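PDB 2PKE: haloacid delahogenase-like family hydrolase from Xanthomonas campestris pv. campestris, which is probably a magnesium-dependent phosphatase of the haloacid dehalogenase (HAD) superfamily. Local coordinates for residues 131-136 / 180-185. Numbering follows the deposited sequence.
Sequences VLITKG and ERFVMI
Ile133 and Met184 hold the nearest CA atoms of segments 131-136 and 180-185, and these lie 8.7 Å apart, too far for direct backbone pairing. The axes of strands 131-135 and 182-185 approach to 8.8 Å, with 56° between their N-to-C directions. Both values fit second neighbours in a twisted parallel sheet, and strand 15-18 does run between them; Val131 and Ile133 make backbone hydrogen bonds to it. The contact is therefore made by side chains bridging one face of the sheet over that middle strand, burying 144 Å² in total.

Ile133 is the hub, meeting both Phe182 and Met184. Phe182 has its CG anti to the backbone N (chi1 171°); its CB points toward strand 131-135, and the ring meets Ile133, which comes from the opposite direction. Ile133 CD1 lies 4.0 Å from Phe182 CZ, obliquely to the ring. Val131 CG1 arrives instead at the ring's edge, near its plane, 4.3 Å from Phe182 CE1. Farther along, Met184, present as selenomethionine, bends at chi2 (72°), which carries its SE to 4.4 Å from Ile133 CB and its CE to 3.9 Å from Ile133 O. That carbonyl oxygen accepts a hydrogen bond from Lys163 NZ.

Helix 165-175 packs over this face through Val171, Leu172 and Phe175, closing a hydrophobic layer of the Rossmann-like HAD core. With all four touching residues buried and apolar, the interaction is dispersive and hydrophobic, and the packing continues to the magnesium ligand Asp19, whose side chain is about 4 Å from that of Met184; the magnesium ion itself is about 8 Å from the Met184 side chain.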
ATOM      1  N   VAL A 131      12.301 -12.558  -4.842  1.00 24.59           N
ATOM      2  CA  VAL A 131      11.192 -11.634  -4.663  1.00 21.38           C
ATOM      3  C   VAL A 131      11.367 -10.955  -3.294  1.00 17.65           C
ATOM      4  O   VAL A 131      11.779 -11.569  -2.328  1.00 19.68           O
ATOM      5  CB  VAL A 131       9.773 -12.347  -4.790  1.00 25.22           C
ATOM      6  CG1 VAL A 131       9.675 -13.639  -3.903  1.00 18.77           C
ATOM      7  CG2 VAL A 131       8.614 -11.330  -4.510  1.00 23.73           C
ATOM      8  N   LEU A 132      11.014  -9.695  -3.208  1.00 21.07           N
ATOM      9  CA  LEU A 132      10.964  -9.015  -1.895  1.00 16.38           C
ATOM     10  C   LEU A 132       9.531  -9.058  -1.421  1.00 19.60           C
ATOM     11  O   LEU A 132       8.656  -8.571  -2.122  1.00 21.83           O
ATOM     12  CB  LEU A 132      11.398  -7.567  -2.005  1.00 22.27           C
ATOM     13  CG  LEU A 132      11.812  -6.978  -0.653  1.00 22.77           C
ATOM     14  CD1 LEU A 132      12.865  -5.921  -0.879  1.00 42.38           C
ATOM     15  CD2 LEU A 132      10.631  -6.432   0.092  1.00 31.99           C
ATOM     16  N   ILE A 133       9.279  -9.636  -0.250  1.00 22.08           N
ATOM     17  CA  ILE A 133       7.933  -9.704   0.301  1.00 20.54           C
ATOM     18  C   ILE A 133       7.955  -9.014   1.630  1.00 22.67           C
ATOM     19  O   ILE A 133       8.674  -9.403   2.577  1.00 19.14           O
ATOM     20  CB  ILE A 133       7.407 -11.138   0.444  1.00 21.36           C
ATOM     21  CG1 ILE A 133       7.496 -11.822  -0.917  1.00 19.72           C
ATOM     22  CG2 ILE A 133       5.959 -11.162   1.039  1.00 16.68           C
ATOM     23  CD1 ILE A 133       7.129 -13.336  -0.949  1.00 19.49           C
ATOM     24  N   THR A 134       7.156  -7.973   1.718  1.00 19.62           N
ATOM     25  CA  THR A 134       7.060  -7.221   2.964  1.00 22.78           C
ATOM     26  C   THR A 134       5.631  -6.789   3.319  1.00 21.60           C
ATOM     27  O   THR A 134       4.813  -6.700   2.453  1.00 21.67           O
ATOM     28  CB  THR A 134       7.920  -5.965   2.905  1.00 24.87           C
ATOM     29  OG1 THR A 134       8.000  -5.445   4.241  1.00 32.05           O
ATOM     30  CG2 THR A 134       7.313  -4.919   1.982  1.00 21.34           C
ATOM     31  N   LYS A 135       5.338  -6.606   4.605  1.00 26.93           N
ATOM     32  CA  LYS A 135       4.074  -6.048   5.017  1.00 26.87           C
ATOM     33  C   LYS A 135       4.236  -4.573   5.332  1.00 27.28           C
ATOM     34  O   LYS A 135       5.367  -4.071   5.472  1.00 27.88           O
ATOM     35  CB  LYS A 135       3.430  -6.832   6.186  1.00 27.77           C
ATOM     36  CG  LYS A 135       4.036  -6.655   7.532  1.00 22.78           C
ATOM     37  CD  LYS A 135       3.586  -7.798   8.458  1.00 25.81           C
ATOM     38  CE  LYS A 135       4.095  -7.637   9.828  1.00 30.26           C
ATOM     39  NZ  LYS A 135       3.530  -8.757  10.633  1.00 28.05           N
ATOM     40  N   GLY A 136       3.115  -3.858   5.360  1.00 24.47           N
ATOM     41  CA  GLY A 136       3.127  -2.482   5.750  1.00 24.73           C
ATOM     42  C   GLY A 136       2.704  -1.537   4.653  1.00 24.93           C
ATOM     43  O   GLY A 136       1.775  -1.828   3.885  1.00 25.94           O
ATOM     44  N   GLU A 180       6.703 -25.971  -1.550  1.00 18.67           N
ATOM     45  CA  GLU A 180       7.959 -26.732  -1.362  1.00 17.06           C
ATOM     46  C   GLU A 180       9.123 -26.299  -2.275  1.00 17.87           C
ATOM     47  O   GLU A 180      10.252 -26.787  -2.112  1.00 20.70           O
ATOM     48  CB  GLU A 180       7.771 -28.241  -1.479  1.00 19.52           C
ATOM     49  CG  GLU A 180       7.407 -28.745  -2.926  1.00 22.20           C
ATOM     50  CD  GLU A 180       5.928 -28.797  -3.190  1.00 27.05           C
ATOM     51  OE1 GLU A 180       5.138 -28.274  -2.357  1.00 38.63           O
ATOM     52  OE2 GLU A 180       5.550 -29.340  -4.253  1.00 38.19           O
ATOM     53  N   ARG A 181       8.840 -25.421  -3.230  1.00 19.00           N
ATOM     54  CA  ARG A 181       9.843 -24.839  -4.087  1.00 20.55           C
ATOM     55  C   ARG A 181      10.145 -23.376  -3.746  1.00 20.28           C
ATOM     56  O   ARG A 181      10.775 -22.689  -4.534  1.00 18.28           O
ATOM     57  CB  ARG A 181       9.418 -24.975  -5.546  1.00 18.13           C
ATOM     58  CG  ARG A 181       9.124 -26.392  -5.931  1.00 19.02           C
ATOM     59  CD  ARG A 181       9.024 -26.591  -7.436  1.00 26.16           C
ATOM     60  NE  ARG A 181       8.403 -27.888  -7.699  1.00 31.33           N
ATOM     61  CZ  ARG A 181       7.607 -28.181  -8.719  1.00 38.54           C
ATOM     62  NH1 ARG A 181       7.301 -27.287  -9.643  1.00 39.55           N
ATOM     63  NH2 ARG A 181       7.095 -29.403  -8.813  1.00 45.70           N
ATOM     64  N   PHE A 182       9.781 -22.933  -2.530  1.00 17.72           N
ATOM     65  CA  PHE A 182       9.993 -21.587  -2.091  1.00 19.65           C
ATOM     66  C   PHE A 182      10.688 -21.558  -0.748  1.00 18.43           C
ATOM     67  O   PHE A 182      10.333 -22.324   0.150  1.00 17.46           O
ATOM     68  CB  PHE A 182       8.642 -20.868  -2.066  1.00 19.35           C
ATOM     69  CG  PHE A 182       8.663 -19.532  -1.446  1.00 19.83           C
ATOM     70  CD1 PHE A 182       9.244 -18.439  -2.066  1.00 18.99           C
ATOM     71  CD2 PHE A 182       8.071 -19.354  -0.226  1.00 15.97           C
ATOM     72  CE1 PHE A 182       9.211 -17.195  -1.461  1.00 18.29           C
ATOM     73  CE2 PHE A 182       8.025 -18.124   0.376  1.00 22.23           C
ATOM     74  CZ  PHE A 182       8.579 -17.027  -0.267  1.00 18.32           C
ATOM     75  N   VAL A 183      11.713 -20.708  -0.657  1.00 19.47           N
ATOM     76  CA  VAL A 183      12.388 -20.393   0.593  1.00 21.83           C
ATOM     77  C   VAL A 183      12.126 -18.923   0.889  1.00 19.44           C
ATOM     78  O   VAL A 183      12.261 -18.081   0.027  1.00 23.28           O
ATOM     79  CB  VAL A 183      13.938 -20.632   0.527  1.00 24.36           C
ATOM     80  CG1 VAL A 183      14.562 -20.410   1.882  1.00 22.44           C
ATOM     81  CG2 VAL A 183      14.272 -22.063   0.056  1.00 30.03           C
HETATM   82  N   MSE A 184      11.811 -18.621   2.138  1.00 18.35           N
HETATM   83  CA  MSE A 184      11.660 -17.234   2.586  1.00 21.07           C
HETATM   84  C   MSE A 184      12.768 -16.879   3.583  1.00 19.79           C
HETATM   85  O   MSE A 184      13.004 -17.665   4.528  1.00 20.01           O
HETATM   86  CB  MSE A 184      10.294 -17.039   3.231  1.00 20.53           C
HETATM   87  CG  MSE A 184      10.107 -15.618   3.799  1.00 20.51           C
HETATM   88 SE   MSE A 184       9.872 -14.188   2.508  0.75 16.86          SE
HETATM   89  CE  MSE A 184       9.701 -12.910   3.948  1.00 11.69           C
ATOM     90  N   ILE A 185      13.411 -15.707   3.371  1.00 18.15           N
ATOM     91  CA  ILE A 185      14.494 -15.218   4.248  1.00 17.74           C
ATOM     92  C   ILE A 185      14.003 -14.014   5.024  1.00 19.86           C
ATOM     93  O   ILE A 185      13.521 -13.050   4.437  1.00 17.36           O
ATOM     94  CB  ILE A 185      15.771 -14.845   3.483  1.00 19.19           C
ATOM     95  CG1 ILE A 185      16.297 -16.021   2.645  1.00 17.92           C
ATOM     96  CG2 ILE A 185      16.859 -14.340   4.466  1.00 18.71           C
ATOM     97  CD1 ILE A 185      17.555 -15.727   1.884  1.00 21.40           C
TER